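Local coordinates for 2-oxoglutarate (2OG) and Fe(II)-dependent oxygenase superfamily protein (Arabidopsis thaliana, PDB 6KWA) that probably catalyses the irreversible, 2-oxoglutarate-dependent oxidation of the plant hormone indole-3-acetic acid to inactive 2-oxoindole-3-acetic acid, at residues Q17-A22 with G27-I32. Sequence-based numbering, arbitrary orientation.
Sequences QKIREA and GCFRVI
Ala22 and Ile19 pack against Phe29 in a small, buried, apolar helix-to-strand contact. It lies in the beta-alpha-beta unit formed by strand 4-6, helix 12-25 and strand 28-32. The local helix and strand axes run roughly antiparallel, at 142°, and approach to 8.3 Å. Ala22 faces the strand, and its CB lies 3.9 Å from Phe29 CB. Ala22 CB also lies 4.1 Å from Phe29 CD2, at the end of the ring nearest the backbone. One helical turn earlier, Ile19 CG2 meets the far end of the ring, 4.1 Å from Phe29 CZ. Both methyls approach the ring obliquely. Phe29 CG sits between its backbone N and carbonyl carbon (chi1 56°), which lays the ring back along the helix from Ala22 toward Ile19. Ile5 of the neighbouring parallel strand touches both Ile19 and Phe29, and Leu130 of helix 106-133 packs on Ile19. A single polar link joins the segments where the helix gives way to the strand. Gly27 N donates to Ala22 O at 3.1 Å, with a bent N-H...O angle of 141°. Gly27 has positive phi, a conformation that favours glycine, and turns the chain out of the helix. Cys28 points away from the helix, its side chain about 10 Å from the bound magnesium ion. Between these segments side chains thus meet by van der Waals packing alone; the one hydrogen bond joins backbone atoms.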
ATOM      1  N   GLN A  17      -7.153  10.760 -16.357  1.00 38.09           N
ATOM      2  CA  GLN A  17      -6.260  10.318 -17.410  1.00 42.88           C
ATOM      3  C   GLN A  17      -4.828  10.227 -16.897  1.00 43.31           C
ATOM      4  O   GLN A  17      -4.094   9.294 -17.243  1.00 42.32           O
ATOM      5  CB  GLN A  17      -6.337  11.243 -18.605  1.00 49.13           C
ATOM      6  CG  GLN A  17      -5.114  11.155 -19.465  1.00 58.19           C
ATOM      7  CD  GLN A  17      -5.399  11.595 -20.858  1.00 69.52           C
ATOM      8  OE1 GLN A  17      -6.344  11.108 -21.486  1.00 73.60           O
ATOM      9  NE2 GLN A  17      -4.594  12.530 -21.363  1.00 79.37           N
ATOM     10  N   LYS A  18      -4.418  11.204 -16.095  1.00 42.99           N
ATOM     11  CA  LYS A  18      -3.084  11.139 -15.503  1.00 46.48           C
ATOM     12  C   LYS A  18      -2.965   9.909 -14.612  1.00 41.63           C
ATOM     13  O   LYS A  18      -1.933   9.263 -14.606  1.00 40.93           O
ATOM     14  CB  LYS A  18      -2.764  12.415 -14.703  1.00 41.35           C
ATOM     15  CG  LYS A  18      -2.186  13.540 -15.561  1.00 47.37           C
ATOM     16  CD  LYS A  18      -2.158  14.856 -14.786  1.00 45.07           C
ATOM     17  CE  LYS A  18      -1.535  15.977 -15.602  1.00 57.11           C
ATOM     18  NZ  LYS A  18      -1.456  17.243 -14.788  1.00 56.52           N
ATOM     19  N   ILE A  19      -4.006   9.588 -13.848  1.00 39.70           N
ATOM     20  CA  ILE A  19      -3.940   8.405 -13.006  1.00 36.59           C
ATOM     21  C   ILE A  19      -3.788   7.156 -13.881  1.00 41.29           C
ATOM     22  O   ILE A  19      -2.879   6.323 -13.678  1.00 38.00           O
ATOM     23  CB  ILE A  19      -5.167   8.311 -12.100  1.00 38.56           C
ATOM     24  CG1 ILE A  19      -5.002   9.319 -10.959  1.00 41.29           C
ATOM     25  CG2 ILE A  19      -5.324   6.882 -11.530  1.00 34.34           C
ATOM     26  CD1 ILE A  19      -6.300   9.684 -10.217  1.00 38.28           C
ATOM     27  N   ARG A  20      -4.643   7.045 -14.876  1.00 38.23           N
ATOM     28  CA  ARG A  20      -4.631   5.885 -15.740  1.00 34.20           C
ATOM     29  C   ARG A  20      -3.268   5.700 -16.433  1.00 38.39           C
ATOM     30  O   ARG A  20      -2.749   4.600 -16.492  1.00 38.22           O
ATOM     31  CB  ARG A  20      -5.713   6.019 -16.792  1.00 37.16           C
ATOM     32  CG  ARG A  20      -5.598   4.997 -17.911  1.00 39.90           C
ATOM     33  CD  ARG A  20      -6.815   5.117 -18.853  1.00 38.74           C
ATOM     34  NE  ARG A  20      -6.588   4.403 -20.104  1.00 37.64           N
ATOM     35  CZ  ARG A  20      -7.469   4.347 -21.094  1.00 41.45           C
ATOM     36  NH1 ARG A  20      -8.626   4.976 -20.988  1.00 40.79           N
ATOM     37  NH2 ARG A  20      -7.196   3.668 -22.185  1.00 41.05           N
ATOM     38  N   GLU A  21      -2.656   6.772 -16.909  1.00 37.08           N
ATOM     39  CA  GLU A  21      -1.454   6.586 -17.704  1.00 44.35           C
ATOM     40  C   GLU A  21      -0.261   6.291 -16.823  1.00 43.67           C
ATOM     41  O   GLU A  21       0.612   5.506 -17.211  1.00 41.09           O
ATOM     42  CB  GLU A  21      -1.152   7.819 -18.571  1.00 46.44           C
ATOM     43  CG  GLU A  21      -1.878   7.798 -19.912  1.00 57.17           C
ATOM     44  CD  GLU A  21      -1.999   9.166 -20.566  1.00 67.48           C
ATOM     45  OE1 GLU A  21      -1.068  10.001 -20.426  1.00 76.04           O
ATOM     46  OE2 GLU A  21      -3.004   9.380 -21.275  1.00 73.38           O
ATOM     47  N   ALA A  22      -0.243   6.866 -15.627  1.00 40.58           N
ATOM     48  CA  ALA A  22       0.756   6.478 -14.641  1.00 43.03           C
ATOM     49  C   ALA A  22       0.656   4.995 -14.333  1.00 44.52           C
ATOM     50  O   ALA A  22       1.656   4.257 -14.371  1.00 41.61           O
ATOM     51  CB  ALA A  22       0.576   7.294 -13.363  1.00 39.30           C
ATOM     52  N   GLY A  27       2.877   1.669 -13.146  1.00 41.19           N
ATOM     53  CA  GLY A  27       2.268   0.871 -12.101  1.00 42.37           C
ATOM     54  C   GLY A  27       2.336   1.501 -10.722  1.00 39.84           C
ATOM     55  O   GLY A  27       1.999   0.876  -9.718  1.00 35.25           O
ATOM     56  N   CYS A  28       2.730   2.765 -10.679  1.00 35.93           N
ATOM     57  CA  CYS A  28       2.802   3.472  -9.420  1.00 42.19           C
ATOM     58  C   CYS A  28       2.781   4.956  -9.646  1.00 39.82           C
ATOM     59  O   CYS A  28       3.061   5.431 -10.746  1.00 40.85           O
ATOM     60  CB  CYS A  28       4.080   3.072  -8.657  1.00 44.02           C
ATOM     61  SG  CYS A  28       5.598   3.363  -9.613  1.00 49.40           S
ATOM     62  N   PHE A  29       2.444   5.689  -8.597  1.00 39.97           N
ATOM     63  CA  PHE A  29       2.499   7.141  -8.637  1.00 42.68           C
ATOM     64  C   PHE A  29       2.414   7.687  -7.239  1.00 40.69           C
ATOM     65  O   PHE A  29       1.891   7.048  -6.346  1.00 39.07           O
ATOM     66  CB  PHE A  29       1.392   7.729  -9.524  1.00 38.81           C
ATOM     67  CG  PHE A  29       0.014   7.311  -9.151  1.00 40.82           C
ATOM     68  CD1 PHE A  29      -0.784   8.115  -8.350  1.00 37.18           C
ATOM     69  CD2 PHE A  29      -0.511   6.120  -9.641  1.00 40.95           C
ATOM     70  CE1 PHE A  29      -2.065   7.732  -8.030  1.00 39.24           C
ATOM     71  CE2 PHE A  29      -1.792   5.718  -9.300  1.00 42.70           C
ATOM     72  CZ  PHE A  29      -2.586   6.539  -8.506  1.00 40.72           C
ATOM     73  N   ARG A  30       2.869   8.916  -7.089  1.00 39.15           N
ATOM     74  CA  ARG A  30       2.812   9.606  -5.820  1.00 45.81           C
ATOM     75  C   ARG A  30       1.546  10.460  -5.849  1.00 45.23           C
ATOM     76  O   ARG A  30       1.129  10.881  -6.927  1.00 45.51           O
ATOM     77  CB  ARG A  30       4.083  10.458  -5.671  1.00 49.68           C
ATOM     78  CG  ARG A  30       4.417  10.988  -4.280  1.00 52.11           C
ATOM     79  CD  ARG A  30       5.766  11.776  -4.311  1.00 56.04           C
ATOM     80  NE  ARG A  30       6.953  10.929  -4.171  1.00 52.62           N
ATOM     81  CZ  ARG A  30       7.882  10.739  -5.108  1.00 59.74           C
ATOM     82  NH1 ARG A  30       7.796  11.338  -6.294  1.00 54.89           N
ATOM     83  NH2 ARG A  30       8.923   9.951  -4.850  1.00 55.51           N
ATOM     84  N   VAL A  31       0.892  10.665  -4.708  1.00 42.37           N
ATOM     85  CA  VAL A  31      -0.195  11.628  -4.661  1.00 45.11           C
ATOM     86  C   VAL A  31       0.139  12.747  -3.674  1.00 48.74           C
ATOM     87  O   VAL A  31       0.771  12.527  -2.626  1.00 43.64           O
ATOM     88  CB  VAL A  31      -1.563  10.998  -4.300  1.00 43.52           C
ATOM     89  CG1 VAL A  31      -2.050  10.133  -5.465  1.00 38.50           C
ATOM     90  CG2 VAL A  31      -1.520  10.193  -2.986  1.00 36.26           C
ATOM     91  N   ILE A  32      -0.249  13.961  -4.063  1.00 49.26           N
ATOM     92  CA  ILE A  32      -0.204  15.138  -3.201  1.00 48.67           C
ATOM     93  C   ILE A  32      -1.604  15.706  -3.123  1.00 49.40           C
ATOM     94  O   ILE A  32      -2.467  15.363  -3.949  1.00 47.61           O
ATOM     95  CB  ILE A  32       0.739  16.222  -3.747  1.00 48.47           C
ATOM     96  CG1 ILE A  32       0.344  16.570  -5.190  1.00 49.16           C
ATOM     97  CG2 ILE A  32       2.180  15.775  -3.666  1.00 51.55           C
ATOM     98  CD1 ILE A  32       1.119  17.731  -5.786  1.00 57.39           C
TER